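Local coordinates for pectate lyase (Paenibacillus sp. 0602, PDB 5GT5), which cleaves polygalacturonate by elimination as a polysaccharide lyase family 1 enzyme, probably endo-acting, calcium-dependent and also active on partly methylated pectin, at residues F105-S110 / W436-W441. The protein carries 1 engineered substitution. Numbering follows the deposited sequence.
Sequences FSANGS and WSKDNW
The phenyl ring of F105 overlaps the root of the W441 side chain: its CD2 lies 3.4 Å from CB of W441, and the ring continues through CE2 to K438, whose carbonyl O is 3.8 Å from that carbon. The aromatic systems cross obliquely, the phenyl plane turned 32° from that of the indole five-membered ring. CG of F105 stands between its backbone N and carbonyl carbon (chi1 82°), on a CB that points toward the 436-441 loop. An alanine in place of F105 would probably open a gap beside CB of W441 and leave the indole freer to shift. Over one indole face lies O of S106, 3.8 Å from CD1, while NE1 of W436 sits over the opposite face, offset toward the rim. No hydrogen bond joins the segments directly; a water accepts from NE1 of W441 at 3.0 Å and lies 2.9 Å from O of A107, and a second water sits between O of A107 and O of W436, within hydrogen-bonding distance of each. CB of A107 meets CB of K438 at 4.0 Å, beyond which the extended lysine chain leads away to salt bridges with E24 and E53. The contact packs the loop after helix 419-423 against strand 102-106 and the residues following it in the parallel beta-helix, where F105 also touches strands 30-33 and 51-54 and H166 meets W441 edge-to-face.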
loop_
_atom_site.group_PDB
_atom_site.type_symbol
_atom_site.label_atom_id
_atom_site.label_comp_id
_atom_site.label_asym_id
_atom_site.label_seq_id
_atom_site.Cartn_x
_atom_site.Cartn_y
_atom_site.Cartn_z
ATOM N N PHE A 105 18.721 -4.161 -9.154
ATOM C CA PHE A 105 19.847 -3.270 -8.975
ATOM C C PHE A 105 21.037 -3.764 -9.768
ATOM O O PHE A 105 21.002 -4.879 -10.314
ATOM C CB PHE A 105 20.220 -3.134 -7.477
ATOM C CG PHE A 105 21.095 -4.256 -6.951
ATOM C CD1 PHE A 105 20.543 -5.520 -6.691
ATOM C CD2 PHE A 105 22.438 -4.035 -6.705
ATOM C CE1 PHE A 105 21.353 -6.553 -6.221
ATOM C CE2 PHE A 105 23.251 -5.067 -6.222
ATOM C CZ PHE A 105 22.701 -6.319 -5.991
ATOM N N SER A 106 22.077 -2.926 -9.838
ATOM C CA SER A 106 23.403 -3.429 -10.247
ATOM C C SER A 106 24.455 -2.920 -9.296
ATOM O O SER A 106 24.260 -1.920 -8.604
ATOM C CB SER A 106 23.741 -3.025 -11.682
ATOM O OG SER A 106 24.192 -1.661 -11.746
ATOM N N ALA A 107 25.596 -3.615 -9.269
ATOM C CA ALA A 107 26.666 -3.248 -8.367
ATOM C C ALA A 107 27.456 -2.037 -8.865
ATOM O O ALA A 107 28.019 -1.317 -8.072
ATOM C CB ALA A 107 27.639 -4.415 -8.160
ATOM N N ASN A 108 27.487 -1.803 -10.171
ATOM C CA ASN A 108 28.361 -0.739 -10.674
ATOM C C ASN A 108 27.764 0.133 -11.767
ATOM O O ASN A 108 28.472 0.671 -12.628
ATOM C CB ASN A 108 29.729 -1.289 -11.082
ATOM C CG ASN A 108 30.562 -1.706 -9.889
ATOM O OD1 ASN A 108 31.030 -0.868 -9.109
ATOM N ND2 ASN A 108 30.751 -2.999 -9.739
ATOM N N GLY A 109 26.455 0.290 -11.732
ATOM C CA GLY A 109 25.819 1.247 -12.624
ATOM C C GLY A 109 25.667 0.744 -14.040
ATOM O O GLY A 109 25.903 1.505 -14.982
ATOM N N SER A 110 25.273 -0.513 -14.211
ATOM C CA SER A 110 25.008 -1.076 -15.528
ATOM C C SER A 110 23.884 -0.331 -16.242
ATOM O O SER A 110 22.979 0.231 -15.611
ATOM C CB SER A 110 24.610 -2.549 -15.408
ATOM O OG SER A 110 25.724 -3.343 -14.961
ATOM N N TRP A 436 30.127 1.004 -2.748
ATOM C CA TRP A 436 30.127 0.341 -1.455
ATOM C C TRP A 436 29.814 -1.112 -1.740
ATOM O O TRP A 436 29.486 -1.467 -2.880
ATOM C CB TRP A 436 29.110 0.959 -0.482
ATOM C CG TRP A 436 27.685 1.161 -1.002
ATOM C CD1 TRP A 436 27.130 0.630 -2.134
ATOM C CD2 TRP A 436 26.661 1.945 -0.382
ATOM N NE1 TRP A 436 25.821 1.024 -2.241
ATOM C CE2 TRP A 436 25.506 1.841 -1.180
ATOM C CE3 TRP A 436 26.601 2.719 0.787
ATOM C CZ2 TRP A 436 24.316 2.493 -0.862
ATOM C CZ3 TRP A 436 25.428 3.349 1.110
ATOM C CH2 TRP A 436 24.299 3.247 0.292
ATOM N N SER A 437 29.921 -1.959 -0.728
ATOM C CA SER A 437 29.674 -3.378 -0.956
ATOM C C SER A 437 28.241 -3.555 -1.444
ATOM O O SER A 437 27.332 -2.835 -1.006
ATOM C CB SER A 437 29.967 -4.228 0.296
ATOM O OG SER A 437 29.215 -3.803 1.405
ATOM N N LYS A 438 28.040 -4.479 -2.381
ATOM C CA LYS A 438 26.778 -4.479 -3.128
ATOM C C LYS A 438 25.557 -4.800 -2.272
ATOM O O LYS A 438 24.431 -4.455 -2.657
ATOM C CB LYS A 438 26.855 -5.369 -4.373
ATOM C CG LYS A 438 26.984 -6.850 -4.074
ATOM C CD LYS A 438 27.077 -7.628 -5.354
ATOM C CE LYS A 438 27.189 -9.125 -5.089
ATOM N NZ LYS A 438 27.333 -9.873 -6.382
ATOM N N ASP A 439 25.755 -5.413 -1.102
ATOM C CA ASP A 439 24.626 -5.676 -0.200
ATOM C C ASP A 439 23.946 -4.363 0.232
ATOM O O ASP A 439 22.774 -4.358 0.615
ATOM C CB ASP A 439 25.078 -6.474 1.022
ATOM C CG ASP A 439 26.088 -5.721 1.838
ATOM O OD1 ASP A 439 27.157 -5.412 1.276
ATOM O OD2 ASP A 439 25.821 -5.436 3.027
ATOM N N ASN A 440 24.673 -3.247 0.160
ATOM C CA ASN A 440 24.088 -1.990 0.553
ATOM C C ASN A 440 22.965 -1.531 -0.352
ATOM O O ASN A 440 22.134 -0.720 0.071
ATOM C CB ASN A 440 25.165 -0.930 0.621
ATOM C CG ASN A 440 26.051 -1.114 1.818
ATOM O OD1 ASN A 440 25.616 -0.882 2.948
ATOM N ND2 ASN A 440 27.310 -1.518 1.581
ATOM N N TRP A 441 22.957 -2.033 -1.581
ATOM C CA TRP A 441 21.892 -1.703 -2.523
ATOM C C TRP A 441 20.554 -2.337 -2.150
ATOM O O TRP A 441 19.500 -1.877 -2.606
ATOM C CB TRP A 441 22.283 -2.058 -3.965
ATOM C CG TRP A 441 23.361 -1.172 -4.497
ATOM C CD1 TRP A 441 24.619 -1.550 -4.874
ATOM C CD2 TRP A 441 23.306 0.258 -4.671
ATOM N NE1 TRP A 441 25.345 -0.465 -5.272
ATOM C CE2 TRP A 441 24.566 0.660 -5.169
ATOM C CE3 TRP A 441 22.311 1.237 -4.464
ATOM C CZ2 TRP A 441 24.871 1.989 -5.469
ATOM C CZ3 TRP A 441 22.614 2.568 -4.756
ATOM C CH2 TRP A 441 23.889 2.936 -5.246
HETATM O O HOH W 1 28.218 0.143 -5.626
HETATM O O HOH W 2 28.122 -2.378 -5.368
#